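Local coordinates for protein phosphoglycerate kinase (Coxiella burnetii, PDB 4NG4) that catalyses the reversible transfer of a phosphate group between ATP and (2R)-3-phosphoglycerate in glycolysis, yielding ADP and (2R)-3-phospho-glyceroyl phosphate, at residues A[72-77]-A[122-127]; A[170-175]-A[395-400]; A[194-199]-A[317-322]; A[271-276]-A[297-302]; A[337-342]-A[364-369]. One frame throughout, in Å; residues are numbered along the deposited sequence.

Contact 1 of 5, residues A[72-77]-A[122-127]; sequences GRPEEG and NVRFNK
E76 and F125 mark the closest backbone approach of two irregular loops, with their CA atoms 4.6 Å apart, and the G77 amide donates to the carbonyl of F125. That bond is modelled implausibly short, so its exact length is doubtful.

At the other end, R124 lies across P74 and reaches back to G72. Its chain is extended from CG to NE. NH1 donates to G72 O at 2.8 Å, with a bent N-H...O angle of 138°. G72 O sits near the guanidinium edge, somewhat out of its plane. The same NH1 lies over one face of the R73 guanidinium. The R73 and R124 NH1 atoms are 3.9 Å apart, and the two planes differ by 23°.

P74 is the apolar wedge. Its CG meets R124 CB at 3.7 Å, and its CB meets F125 CE1 at 3.6 Å. The ring of F125 also packs edge-to-face with F79. Within the second loop, N122 OD1 accepts from the R124 amide at 3.1 Å, an Asx turn, while ND2 donates to L71 O and F83 O. E76 lays its CG against the carbonyls of R124 and N126, and its carboxylate accepts from the amides of N130 and G128.

G72, R73 and R124 are predicted to bind substrate. The two crossing arginines would make this surface positive, consistent with binding a phosphorylated acid. The bond to G72 O would help to set the position of R124, and like-charge repulsion would probably be eased by an anionic ligand.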
# COMPACT_ATOMS: atom_id res chain seq x y z
N GLY A 72 8.72 11.40 9.99
CA GLY A 72 7.84 12.55 9.92
C GLY A 72 8.08 13.46 8.72
O GLY A 72 8.55 13.01 7.66
N ARG A 73 7.72 14.73 8.88
CA ARG A 73 7.97 15.76 7.89
C ARG A 73 8.61 16.98 8.57
O ARG A 73 7.90 17.90 9.01
CB ARG A 73 6.67 16.14 7.22
CG ARG A 73 6.06 15.01 6.41
CD ARG A 73 4.74 15.40 5.78
NE ARG A 73 4.06 14.24 5.21
CZ ARG A 73 4.39 13.66 4.05
NH1 ARG A 73 5.39 14.11 3.31
NH2 ARG A 73 3.71 12.61 3.63
N PRO A 74 9.95 16.97 8.69
CA PRO A 74 10.67 18.11 9.23
C PRO A 74 10.87 19.20 8.18
O PRO A 74 10.62 18.96 7.00
CB PRO A 74 12.02 17.49 9.60
CG PRO A 74 12.21 16.45 8.59
CD PRO A 74 10.86 15.86 8.36
N GLU A 75 11.31 20.39 8.62
CA GLU A 75 11.70 21.47 7.71
C GLU A 75 13.14 21.21 7.24
O GLU A 75 14.07 21.14 8.05
CB GLU A 75 11.59 22.84 8.41
CG GLU A 75 12.20 24.03 7.62
CD GLU A 75 12.07 25.36 8.33
OE1 GLU A 75 11.05 25.59 9.01
OE2 GLU A 75 12.99 26.20 8.19
N GLU A 76 13.31 21.04 5.93
CA GLU A 76 14.63 20.75 5.39
C GLU A 76 15.64 21.81 5.83
O GLU A 76 15.46 23.00 5.59
CB GLU A 76 14.60 20.61 3.86
CG GLU A 76 14.25 19.22 3.44
CD GLU A 76 14.01 19.06 1.94
OE1 GLU A 76 13.55 17.97 1.55
OE2 GLU A 76 14.28 20.01 1.18
N GLY A 77 16.67 21.33 6.52
CA GLY A 77 17.75 22.18 7.01
C GLY A 77 17.58 22.58 8.46
O GLY A 77 18.47 23.19 9.02
N ASN A 122 17.64 11.23 10.29
CA ASN A 122 16.53 11.58 9.38
C ASN A 122 17.00 12.24 8.07
O ASN A 122 17.56 13.33 8.07
CB ASN A 122 15.55 12.50 10.13
CG ASN A 122 14.21 12.64 9.46
OD1 ASN A 122 14.02 12.23 8.30
ND2 ASN A 122 13.27 13.22 10.17
N VAL A 123 16.76 11.56 6.96
CA VAL A 123 17.23 12.03 5.65
C VAL A 123 16.49 13.25 5.18
O VAL A 123 16.96 13.95 4.29
CB VAL A 123 16.99 10.98 4.57
CG1 VAL A 123 17.90 9.81 4.78
CG2 VAL A 123 15.52 10.56 4.55
N ARG A 124 15.30 13.48 5.73
CA ARG A 124 14.48 14.63 5.38
C ARG A 124 14.92 15.95 6.02
O ARG A 124 14.30 16.98 5.78
CB ARG A 124 13.03 14.33 5.72
CG ARG A 124 12.43 13.24 4.86
CD ARG A 124 10.93 13.18 5.01
NE ARG A 124 10.37 12.21 4.08
CZ ARG A 124 9.12 11.77 4.12
NH1 ARG A 124 8.25 12.19 5.04
NH2 ARG A 124 8.72 10.89 3.22
N PHE A 125 15.97 15.91 6.83
CA PHE A 125 16.59 17.13 7.34
C PHE A 125 17.40 17.81 6.25
O PHE A 125 17.49 19.04 6.25
CB PHE A 125 17.50 16.86 8.53
CG PHE A 125 16.77 16.60 9.82
CD1 PHE A 125 15.75 17.45 10.26
CD2 PHE A 125 17.15 15.54 10.63
CE1 PHE A 125 15.09 17.22 11.47
CE2 PHE A 125 16.49 15.30 11.84
CZ PHE A 125 15.47 16.15 12.26
N ASN A 126 17.95 17.02 5.33
CA ASN A 126 18.86 17.54 4.32
C ASN A 126 18.16 18.46 3.31
O ASN A 126 17.21 18.03 2.64
CB ASN A 126 19.54 16.38 3.57
CG ASN A 126 20.41 15.50 4.47
OD1 ASN A 126 21.07 15.99 5.38
ND2 ASN A 126 20.42 14.22 4.20
N LYS A 127 18.61 19.72 3.24
CA LYS A 127 18.31 20.60 2.10
C LYS A 127 18.44 19.77 0.81
O LYS A 127 19.55 19.34 0.45
CB LYS A 127 19.30 21.78 2.02
CG LYS A 127 18.90 23.08 2.72
CD LYS A 127 19.93 24.19 2.42
CE LYS A 127 19.51 25.59 2.89
NZ LYS A 127 20.22 26.02 4.12

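Contact 2 of 5, residues A[170-175]-A[395-400]; sequences KLACAG and KILTQR
A174 and A172 present their methyl groups to L397 and R400, where a C-terminal helix packs on an outermost strand of a parallel α/β sheet. Strand 171-174 ends the six-stranded sheet of the N-terminal domain. Its axis passes 7.4 Å from that of helix segment 395-400, with 126° between their N-to-C directions.

L397 supplies the main apolar contact. Its two methyl branches touch neighbouring residues: CD1 meets A174 CB at 3.4 Å, and CD2 lies by the C173 carbonyl group. One helical turn later, R400 comes down beside A172. Its NH1 is 3.6 Å from A172 CB, and its NH2 donates to K170 O at 2.7 Å. K170 O is in the guanidinium plane, but the donor stands 64° out of the carbonyl plane. The R400 chain bends at chi2 (-62°), which places CD, and again at chi3, which places NE.

Further out, strand 146-149 pairs with strand 171-174 and also meets L397 through M149. The contact packs the C-terminal helix on strand 171-174, with F14 from near the N-terminus touching both A174 and L397. It lies away from the annotated sites. The K170 side chain turns elsewhere, and its NZ donates to C144 O. The R400 guanidinium has a further partner just before the strand: NH1 donates to A169 O.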
# COMPACT_ATOMS: atom_id res chain seq x y z
N LYS A 170 27.57 3.41 -7.26
CA LYS A 170 28.41 2.37 -7.91
C LYS A 170 27.64 1.10 -8.25
O LYS A 170 27.72 0.60 -9.36
CB LYS A 170 29.58 1.99 -7.00
CG LYS A 170 30.88 2.77 -7.22
CD LYS A 170 31.58 3.12 -5.90
CE LYS A 170 30.90 4.33 -5.23
NZ LYS A 170 31.54 4.73 -3.93
N LEU A 171 26.89 0.61 -7.27
CA LEU A 171 26.12 -0.62 -7.38
C LEU A 171 24.78 -0.40 -6.66
O LEU A 171 24.76 -0.00 -5.50
CB LEU A 171 26.94 -1.76 -6.75
CG LEU A 171 27.04 -3.13 -7.44
CD1 LEU A 171 26.78 -3.06 -8.94
CD2 LEU A 171 28.41 -3.77 -7.18
N ALA A 172 23.67 -0.61 -7.36
CA ALA A 172 22.34 -0.37 -6.77
C ALA A 172 21.42 -1.59 -6.94
O ALA A 172 21.44 -2.24 -7.99
CB ALA A 172 21.69 0.87 -7.38
N CYS A 173 20.65 -1.88 -5.91
CA CYS A 173 19.78 -3.06 -5.89
C CYS A 173 18.60 -2.87 -4.93
O CYS A 173 18.48 -1.84 -4.26
CB CYS A 173 20.59 -4.28 -5.46
SG CYS A 173 21.24 -4.12 -3.82
N ALA A 174 17.73 -3.88 -4.89
CA ALA A 174 16.61 -3.89 -3.96
C ALA A 174 16.87 -4.87 -2.82
O ALA A 174 17.52 -5.90 -3.03
CB ALA A 174 15.33 -4.25 -4.70
N GLY A 175 16.37 -4.55 -1.63
CA GLY A 175 16.45 -5.44 -0.48
C GLY A 175 15.31 -6.45 -0.50
O GLY A 175 14.43 -6.35 -1.36
N LYS A 395 12.21 1.71 -11.19
CA LYS A 395 12.73 1.97 -12.51
C LYS A 395 14.26 1.92 -12.47
O LYS A 395 14.88 1.18 -13.23
CB LYS A 395 12.25 3.33 -13.02
CG LYS A 395 12.34 3.47 -14.53
CD LYS A 395 12.17 4.92 -14.99
CE LYS A 395 12.03 4.99 -16.51
NZ LYS A 395 12.36 6.35 -17.06
N ILE A 396 14.85 2.69 -11.56
CA ILE A 396 16.30 2.81 -11.49
C ILE A 396 16.96 1.50 -11.10
O ILE A 396 18.02 1.16 -11.63
CB ILE A 396 16.75 3.95 -10.53
CG1 ILE A 396 16.10 5.28 -10.92
CG2 ILE A 396 18.28 4.11 -10.54
CD1 ILE A 396 16.61 6.46 -10.14
N LEU A 397 16.34 0.74 -10.19
CA LEU A 397 16.92 -0.53 -9.75
C LEU A 397 17.09 -1.52 -10.91
O LEU A 397 18.05 -2.30 -10.93
CB LEU A 397 16.10 -1.16 -8.62
CG LEU A 397 16.22 -0.48 -7.25
CD1 LEU A 397 15.35 -1.20 -6.23
CD2 LEU A 397 17.67 -0.44 -6.78
N THR A 398 16.14 -1.50 -11.85
CA THR A 398 16.24 -2.32 -13.07
C THR A 398 17.24 -1.74 -14.07
O THR A 398 18.10 -2.47 -14.58
CB THR A 398 14.87 -2.45 -13.76
OG1 THR A 398 14.40 -1.16 -14.13
CG2 THR A 398 13.85 -3.12 -12.83
N GLN A 399 17.13 -0.44 -14.34
CA GLN A 399 18.09 0.26 -15.20
C GLN A 399 19.54 -0.08 -14.87
O GLN A 399 20.39 -0.13 -15.76
CB GLN A 399 17.93 1.78 -15.07
CG GLN A 399 16.77 2.39 -15.81
CD GLN A 399 16.62 3.88 -15.52
OE1 GLN A 399 17.59 4.56 -15.18
NE2 GLN A 399 15.40 4.40 -15.64
N ARG A 400 19.83 -0.27 -13.58
CA ARG A 400 21.17 -0.61 -13.12
C ARG A 400 21.47 -2.11 -13.25
O ARG A 400 22.61 -2.49 -13.54
CB ARG A 400 21.36 -0.15 -11.66
CG ARG A 400 21.25 1.37 -11.47
CD ARG A 400 22.33 2.15 -12.22
NE ARG A 400 23.64 1.56 -12.00
CZ ARG A 400 24.34 1.67 -10.88
NH1 ARG A 400 23.88 2.36 -9.84
NH2 ARG A 400 25.52 1.07 -10.78

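Contact 3 of 5, residues A[194-199]-A[317-322]; sequences KPLVAV and AGTIVW
L196 and T319 begin a run of four parallel pairs that continues through V197 with I320, A198 with V321 and V199 with W322. The short strands lie 14° from parallel, with axes 4.7 Å apart.

On the face of L196, A198, T319 and V321, one leucine branch does the filling. L196 CG is anti to the backbone N (chi1 174°). From there CD1 reaches across to T319, meeting CG2 at 3.4 Å. It also fits beside V321 CG2, 4.1 Å away. A198 is small and adds little bulk here.

On the other face, V197 CG2 touches the A317 methyl. V199 and W322 lie side by side and point the same way, with V199 CG1 3.6 Å from W322 CD1, on the pyrrole part of the indole. M314 of helix 304-316 touches V197, V199 and I320, and L341 of helix 336-347 touches V199 and W322. These helices cover this face.

The backbone ladder runs from V197 N to T319 O, V321 N to V197 O, and V199 N to V321 O. At its start, P195 O takes both G318 N (2.9 Å) and T319 N (3.2 Å). P195 follows a cis peptide bond. G318 CA lies 3.8 Å from K194 O.

This is the parallel core of the Rossmann-like, nucleotide-binding domain of phosphoglycerate kinase, with the side chain of W322 about 7 Å from the bound ADP.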
# COMPACT_ATOMS: atom_id res chain seq x y z
N LYS A 194 -5.71 -18.05 -12.37
CA LYS A 194 -7.06 -17.63 -12.76
C LYS A 194 -8.15 -18.47 -12.06
O LYS A 194 -7.89 -19.57 -11.60
CB LYS A 194 -7.24 -17.70 -14.29
CG LYS A 194 -6.25 -16.82 -15.09
CD LYS A 194 -6.90 -16.13 -16.33
CE LYS A 194 -5.86 -15.82 -17.43
NZ LYS A 194 -6.04 -14.48 -18.06
N PRO A 195 -9.37 -17.93 -11.94
CA PRO A 195 -9.75 -16.53 -12.21
C PRO A 195 -9.14 -15.54 -11.21
O PRO A 195 -9.01 -15.87 -10.03
CB PRO A 195 -11.28 -16.53 -12.07
CG PRO A 195 -11.65 -17.87 -11.52
CD PRO A 195 -10.54 -18.81 -11.84
N LEU A 196 -8.74 -14.37 -11.71
CA LEU A 196 -8.32 -13.27 -10.86
C LEU A 196 -9.55 -12.43 -10.59
O LEU A 196 -10.27 -12.09 -11.53
CB LEU A 196 -7.27 -12.43 -11.57
CG LEU A 196 -6.83 -11.14 -10.87
CD1 LEU A 196 -6.06 -11.48 -9.62
CD2 LEU A 196 -6.01 -10.26 -11.80
N VAL A 197 -9.79 -12.09 -9.33
CA VAL A 197 -10.87 -11.16 -8.95
C VAL A 197 -10.33 -9.96 -8.19
O VAL A 197 -9.47 -10.09 -7.33
CB VAL A 197 -11.92 -11.85 -8.08
CG1 VAL A 197 -12.99 -10.86 -7.68
CG2 VAL A 197 -12.54 -13.00 -8.82
N ALA A 198 -10.85 -8.78 -8.49
CA ALA A 198 -10.39 -7.56 -7.85
C ALA A 198 -11.59 -6.86 -7.25
O ALA A 198 -12.49 -6.46 -7.98
CB ALA A 198 -9.71 -6.66 -8.87
N VAL A 199 -11.59 -6.71 -5.93
CA VAL A 199 -12.61 -5.93 -5.21
C VAL A 199 -12.07 -4.53 -4.92
O VAL A 199 -10.97 -4.40 -4.38
CB VAL A 199 -12.96 -6.61 -3.87
CG1 VAL A 199 -14.08 -5.89 -3.16
CG2 VAL A 199 -13.29 -8.08 -4.11
N ALA A 317 -12.36 -18.17 -6.87
CA ALA A 317 -11.19 -17.41 -7.32
C ALA A 317 -9.91 -18.19 -7.10
O ALA A 317 -9.76 -18.91 -6.11
CB ALA A 317 -11.12 -16.09 -6.59
N GLY A 318 -8.98 -18.03 -8.05
CA GLY A 318 -7.60 -18.51 -7.92
C GLY A 318 -6.68 -17.45 -7.34
O GLY A 318 -5.67 -17.79 -6.72
N THR A 319 -7.01 -16.18 -7.56
CA THR A 319 -6.27 -15.05 -7.00
C THR A 319 -7.25 -13.94 -6.65
O THR A 319 -8.28 -13.80 -7.33
CB THR A 319 -5.25 -14.47 -8.00
OG1 THR A 319 -4.41 -15.52 -8.49
CG2 THR A 319 -4.40 -13.39 -7.35
N ILE A 320 -6.95 -13.16 -5.60
CA ILE A 320 -7.81 -12.04 -5.18
C ILE A 320 -7.00 -10.79 -4.80
O ILE A 320 -5.98 -10.87 -4.12
CB ILE A 320 -8.70 -12.45 -4.00
CG1 ILE A 320 -9.60 -13.64 -4.37
CG2 ILE A 320 -9.54 -11.27 -3.56
CD1 ILE A 320 -10.46 -14.17 -3.23
N VAL A 321 -7.47 -9.62 -5.25
CA VAL A 321 -6.82 -8.35 -4.91
C VAL A 321 -7.91 -7.43 -4.35
O VAL A 321 -8.84 -7.12 -5.05
CB VAL A 321 -6.14 -7.69 -6.14
CG1 VAL A 321 -5.44 -6.42 -5.76
CG2 VAL A 321 -5.13 -8.63 -6.76
N TRP A 322 -7.80 -7.01 -3.10
CA TRP A 322 -8.89 -6.28 -2.46
C TRP A 322 -8.43 -5.01 -1.73
O TRP A 322 -7.62 -5.07 -0.82
CB TRP A 322 -9.63 -7.21 -1.51
CG TRP A 322 -10.57 -6.53 -0.57
CD1 TRP A 322 -11.34 -5.43 -0.82
CD2 TRP A 322 -10.85 -6.92 0.77
NE1 TRP A 322 -12.07 -5.10 0.30
CE2 TRP A 322 -11.79 -6.00 1.28
CE3 TRP A 322 -10.40 -7.94 1.59
CZ2 TRP A 322 -12.28 -6.09 2.58
CZ3 TRP A 322 -10.88 -8.01 2.89
CH2 TRP A 322 -11.80 -7.09 3.37

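Contact 4 of 5, residues A[271-276]-A[297-302]; sequences VDVIVA and ESIFDV
V273 and V275 meet I299 where strands 272-276 and 298-300 pair as part of a small three-stranded antiparallel sheet. The other outer strand is 286-289.

Three backbone bonds cross the contact. S298 N donates to A276 O at 3.2 Å. F300 N donates to I274 O at 3.1 Å, nearly straight at 168°. I274 N donates to D301 O at 2.9 Å, and here the donor stands above the carbonyl plane. I299 N turns the other way, to the hydroxyl of S243, and I299 O makes a weak bond with the adenine amino group of ADP. The chain turns a corner at D301.

The acids are satisfied outside the pair. E297 OE1 forms a salt bridge with K288 on the neighbouring strand and accepts from T294 N. D272 accepts from T306 OG1 and N305 N, at the start of helix 304-316. D301 is a magnesium ligand, and its OD2 accepts from G337 N. This second bond would help to fix the carboxylate at the metal.

Apolar groups fill the rest. The V273 and I299 side chains cross at about a right angle, with V273 CG1 3.4 Å from I299 CG2. V275 CG1 lies farther along, 4.2 Å from I299 CG1. F300 also meets the ring of F334, another residue of the metal site. The A276 methyl approaches the F300 ring at its edge, with CB 3.7 Å from CE2.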
# COMPACT_ATOMS: atom_id res chain seq x y z
N VAL A 271 -27.24 -5.54 -6.11
CA VAL A 271 -28.68 -5.69 -6.44
C VAL A 271 -29.57 -5.42 -5.22
O VAL A 271 -30.70 -4.95 -5.36
CB VAL A 271 -29.02 -7.06 -7.07
CG1 VAL A 271 -28.00 -7.44 -8.11
CG2 VAL A 271 -29.10 -8.12 -6.00
N ASP A 272 -29.05 -5.70 -4.02
CA ASP A 272 -29.71 -5.30 -2.77
C ASP A 272 -28.74 -4.58 -1.82
O ASP A 272 -27.55 -4.85 -1.84
CB ASP A 272 -30.39 -6.51 -2.08
CG ASP A 272 -29.43 -7.67 -1.77
OD1 ASP A 272 -28.22 -7.60 -2.07
OD2 ASP A 272 -29.91 -8.68 -1.21
N VAL A 273 -29.28 -3.66 -1.02
CA VAL A 273 -28.48 -2.77 -0.14
C VAL A 273 -29.17 -2.55 1.20
O VAL A 273 -30.37 -2.80 1.33
CB VAL A 273 -28.28 -1.37 -0.78
CG1 VAL A 273 -27.37 -1.44 -1.99
CG2 VAL A 273 -29.62 -0.76 -1.15
N ILE A 274 -28.44 -2.10 2.21
CA ILE A 274 -29.12 -1.70 3.44
C ILE A 274 -29.06 -0.20 3.63
O ILE A 274 -28.00 0.41 3.59
CB ILE A 274 -28.59 -2.42 4.69
CG1 ILE A 274 -29.45 -2.06 5.90
CG2 ILE A 274 -27.18 -2.02 4.98
CD1 ILE A 274 -29.62 -3.22 6.90
N VAL A 275 -30.23 0.38 3.85
CA VAL A 275 -30.41 1.82 3.87
C VAL A 275 -30.96 2.27 5.20
O VAL A 275 -31.59 1.51 5.91
CB VAL A 275 -31.36 2.30 2.73
CG1 VAL A 275 -30.94 1.73 1.39
CG2 VAL A 275 -32.80 1.93 3.00
N ALA A 276 -30.68 3.52 5.53
CA ALA A 276 -31.21 4.18 6.71
C ALA A 276 -31.31 5.65 6.36
O ALA A 276 -30.74 6.08 5.36
CB ALA A 276 -30.29 3.98 7.89
N GLU A 297 -33.09 8.38 1.77
CA GLU A 297 -32.33 7.28 2.34
C GLU A 297 -30.96 7.27 1.67
O GLU A 297 -30.77 7.89 0.64
CB GLU A 297 -33.01 5.95 2.05
CG GLU A 297 -34.38 5.81 2.60
CD GLU A 297 -34.96 4.43 2.33
OE1 GLU A 297 -35.26 4.10 1.14
OE2 GLU A 297 -35.13 3.69 3.31
N SER A 298 -30.02 6.54 2.26
CA SER A 298 -28.68 6.42 1.69
C SER A 298 -28.24 4.97 1.82
O SER A 298 -28.61 4.29 2.78
CB SER A 298 -27.69 7.32 2.43
OG SER A 298 -28.24 8.59 2.75
N ILE A 299 -27.44 4.51 0.87
CA ILE A 299 -26.91 3.15 0.90
C ILE A 299 -25.64 3.09 1.75
O ILE A 299 -24.66 3.76 1.44
CB ILE A 299 -26.59 2.64 -0.50
CG1 ILE A 299 -27.89 2.61 -1.35
CG2 ILE A 299 -25.96 1.25 -0.44
CD1 ILE A 299 -27.67 2.24 -2.82
N PHE A 300 -25.65 2.28 2.80
CA PHE A 300 -24.50 2.10 3.69
C PHE A 300 -23.86 0.70 3.64
O PHE A 300 -22.81 0.46 4.24
CB PHE A 300 -24.90 2.41 5.12
CG PHE A 300 -25.49 3.79 5.31
CD1 PHE A 300 -24.84 4.90 4.83
CD2 PHE A 300 -26.67 3.96 6.00
CE1 PHE A 300 -25.36 6.16 5.03
CE2 PHE A 300 -27.20 5.21 6.19
CZ PHE A 300 -26.54 6.32 5.71
N ASP A 301 -24.50 -0.24 2.95
CA ASP A 301 -23.97 -1.59 2.87
C ASP A 301 -24.66 -2.33 1.74
O ASP A 301 -25.72 -1.92 1.29
CB ASP A 301 -24.19 -2.36 4.19
CG ASP A 301 -23.08 -3.39 4.49
OD1 ASP A 301 -22.08 -3.48 3.72
OD2 ASP A 301 -23.21 -4.12 5.51
N VAL A 302 -24.04 -3.42 1.30
CA VAL A 302 -24.68 -4.36 0.39
C VAL A 302 -25.64 -5.21 1.18
O VAL A 302 -25.58 -5.28 2.41
CB VAL A 302 -23.66 -5.32 -0.26
CG1 VAL A 302 -22.64 -4.55 -1.10
CG2 VAL A 302 -22.98 -6.17 0.82

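Contact 5 of 5, residues A[337-342]-A[364-369]; sequences GTRALA and DKFNLT. With MG (magnesium ion), chain D.
R339 meets F366 with its aliphatic stem over the ring, while F366 CE1 lies over one face of its guanidinium. CB stands 4.0 Å from the ring centroid and only 7° off the normal, a CH-pi contact. Farther out, NH1 comes to 3.4 Å from F366 CD1. The guanidinium plane is tilted 60° from the ring, so the two flat groups do not stack. R339 CG is anti to the backbone N (chi1 -165°), which puts CG close to F366 CG and CD1; a bend at chi3 then turns NE.

F366 therefore lies on the helix surface with R339 CA and CB over its face. Its CE2 atom comes near T338, 4.1 Å from CG2, the two side chains crossing at about a right angle. One turn on, A342 CB touches L368 CD1 at 3.7 Å and also nears F366. Helix 357-365 has just ended here. A Schellman motif turns the chain at N367, which takes positive phi. F366 and L368, just before and after N367 in sequence, both point toward helix 336-347.

T338 has two roles. Its methyl touches F366, and its OG1 binds the magnesium ion at 2.4 Å. OG1 is anti to the carbonyl carbon, CG2 anti to the backbone N, which separates the two. Weak bonds from the amides of G327 and I326 also reach OG1.

No hydrogen bond crosses the contact. Its chemistry is apolar and dispersive. This packing probably helps to position the helix turn that carries T338, a magnesium ligand.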
# COMPACT_ATOMS: atom_id res chain seq x y z
N GLY A 337 -21.92 -6.62 5.38
CA GLY A 337 -21.38 -6.78 4.02
C GLY A 337 -19.87 -6.97 3.93
O GLY A 337 -19.37 -7.85 3.20
N THR A 338 -19.13 -6.15 4.68
CA THR A 338 -17.68 -6.12 4.60
C THR A 338 -17.07 -7.29 5.35
O THR A 338 -16.09 -7.85 4.91
CB THR A 338 -17.13 -4.78 5.09
OG1 THR A 338 -17.75 -3.74 4.34
CG2 THR A 338 -15.62 -4.70 4.93
N ARG A 339 -17.66 -7.67 6.48
CA ARG A 339 -17.25 -8.90 7.17
C ARG A 339 -17.46 -10.12 6.27
O ARG A 339 -16.53 -10.87 6.00
CB ARG A 339 -18.03 -9.09 8.47
CG ARG A 339 -17.41 -10.12 9.42
CD ARG A 339 -18.44 -10.63 10.42
NE ARG A 339 -19.37 -9.55 10.79
CZ ARG A 339 -19.19 -8.68 11.77
NH1 ARG A 339 -18.10 -8.74 12.55
NH2 ARG A 339 -20.10 -7.74 11.98
N ALA A 340 -18.69 -10.29 5.80
CA ALA A 340 -19.04 -11.38 4.90
C ALA A 340 -17.97 -11.54 3.84
O ALA A 340 -17.49 -12.63 3.61
CB ALA A 340 -20.38 -11.11 4.24
N LEU A 341 -17.62 -10.42 3.22
CA LEU A 341 -16.62 -10.41 2.17
C LEU A 341 -15.28 -10.85 2.74
O LEU A 341 -14.62 -11.74 2.19
CB LEU A 341 -16.51 -9.02 1.54
CG LEU A 341 -15.43 -8.84 0.46
CD1 LEU A 341 -15.84 -9.54 -0.84
CD2 LEU A 341 -15.15 -7.36 0.22
N ALA A 342 -14.88 -10.24 3.84
CA ALA A 342 -13.58 -10.53 4.44
C ALA A 342 -13.46 -12.02 4.73
O ALA A 342 -12.47 -12.65 4.38
CB ALA A 342 -13.40 -9.73 5.71
N ASP A 364 -8.61 -5.75 10.83
CA ASP A 364 -8.27 -5.71 12.24
C ASP A 364 -9.53 -5.88 13.10
O ASP A 364 -9.53 -6.67 14.02
CB ASP A 364 -7.55 -4.40 12.55
CG ASP A 364 -6.96 -4.37 13.93
OD1 ASP A 364 -7.00 -5.39 14.66
OD2 ASP A 364 -6.43 -3.29 14.27
N LYS A 365 -10.60 -5.16 12.77
CA LYS A 365 -11.83 -5.19 13.57
C LYS A 365 -12.47 -6.56 13.64
O LYS A 365 -13.01 -6.95 14.67
CB LYS A 365 -12.86 -4.21 13.01
CG LYS A 365 -14.15 -4.14 13.83
CD LYS A 365 -15.02 -2.97 13.42
CE LYS A 365 -15.99 -2.59 14.49
NZ LYS A 365 -16.91 -1.55 13.98
N PHE A 366 -12.42 -7.27 12.53
CA PHE A 366 -12.99 -8.61 12.44
C PHE A 366 -11.97 -9.69 12.82
O PHE A 366 -12.26 -10.89 12.72
CB PHE A 366 -13.50 -8.86 11.01
CG PHE A 366 -14.37 -7.75 10.45
CD1 PHE A 366 -15.40 -7.20 11.21
CD2 PHE A 366 -14.17 -7.27 9.16
CE1 PHE A 366 -16.21 -6.19 10.70
CE2 PHE A 366 -14.98 -6.26 8.63
CZ PHE A 366 -16.00 -5.73 9.40
N ASN A 367 -10.79 -9.26 13.27
CA ASN A 367 -9.63 -10.14 13.54
C ASN A 367 -9.44 -11.22 12.48
O ASN A 367 -9.45 -12.41 12.79
CB ASN A 367 -9.71 -10.75 14.95
CG ASN A 367 -9.48 -9.71 16.05
OD1 ASN A 367 -9.96 -9.85 17.18
ND2 ASN A 367 -8.73 -8.66 15.72
N LEU A 368 -9.27 -10.78 11.24
CA LEU A 368 -9.00 -11.67 10.11
C LEU A 368 -7.67 -11.39 9.39
O LEU A 368 -7.36 -12.05 8.39
CB LEU A 368 -10.15 -11.57 9.11
CG LEU A 368 -11.43 -12.29 9.53
CD1 LEU A 368 -12.56 -11.88 8.62
CD2 LEU A 368 -11.24 -13.80 9.52
N THR A 369 -6.87 -10.46 9.92
CA THR A 369 -5.63 -10.01 9.27
C THR A 369 -4.64 -11.14 8.86
O THR A 369 -4.17 -11.18 7.72
CB THR A 369 -4.90 -8.98 10.15
OG1 THR A 369 -5.69 -7.80 10.25
CG2 THR A 369 -3.55 -8.62 9.56
MG MG D . -19.86 -3.29 5.33

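How the contacts relate
Contacts 3, 4 and 5 belong to the nucleotide-binding half of the enzyme; contacts 1 and 2 belong to the other. Contacts 4 and 5 meet at the magnesium ion, each giving it a ligand, D301 and T338, and V302 CG2 packs 3.6 Å from G337 CA. Contact 3 touches contact 5: W322 CE2 is 3.8 Å from L341 CD2. Contact 1, which holds part of the predicted substrate site, is about 38 Å from contact 5 between centres and about 22 Å between nearest atoms. Contact 2 is remote from the metal, yet its loop encloses contacts 3, 4 and 5 along the chain.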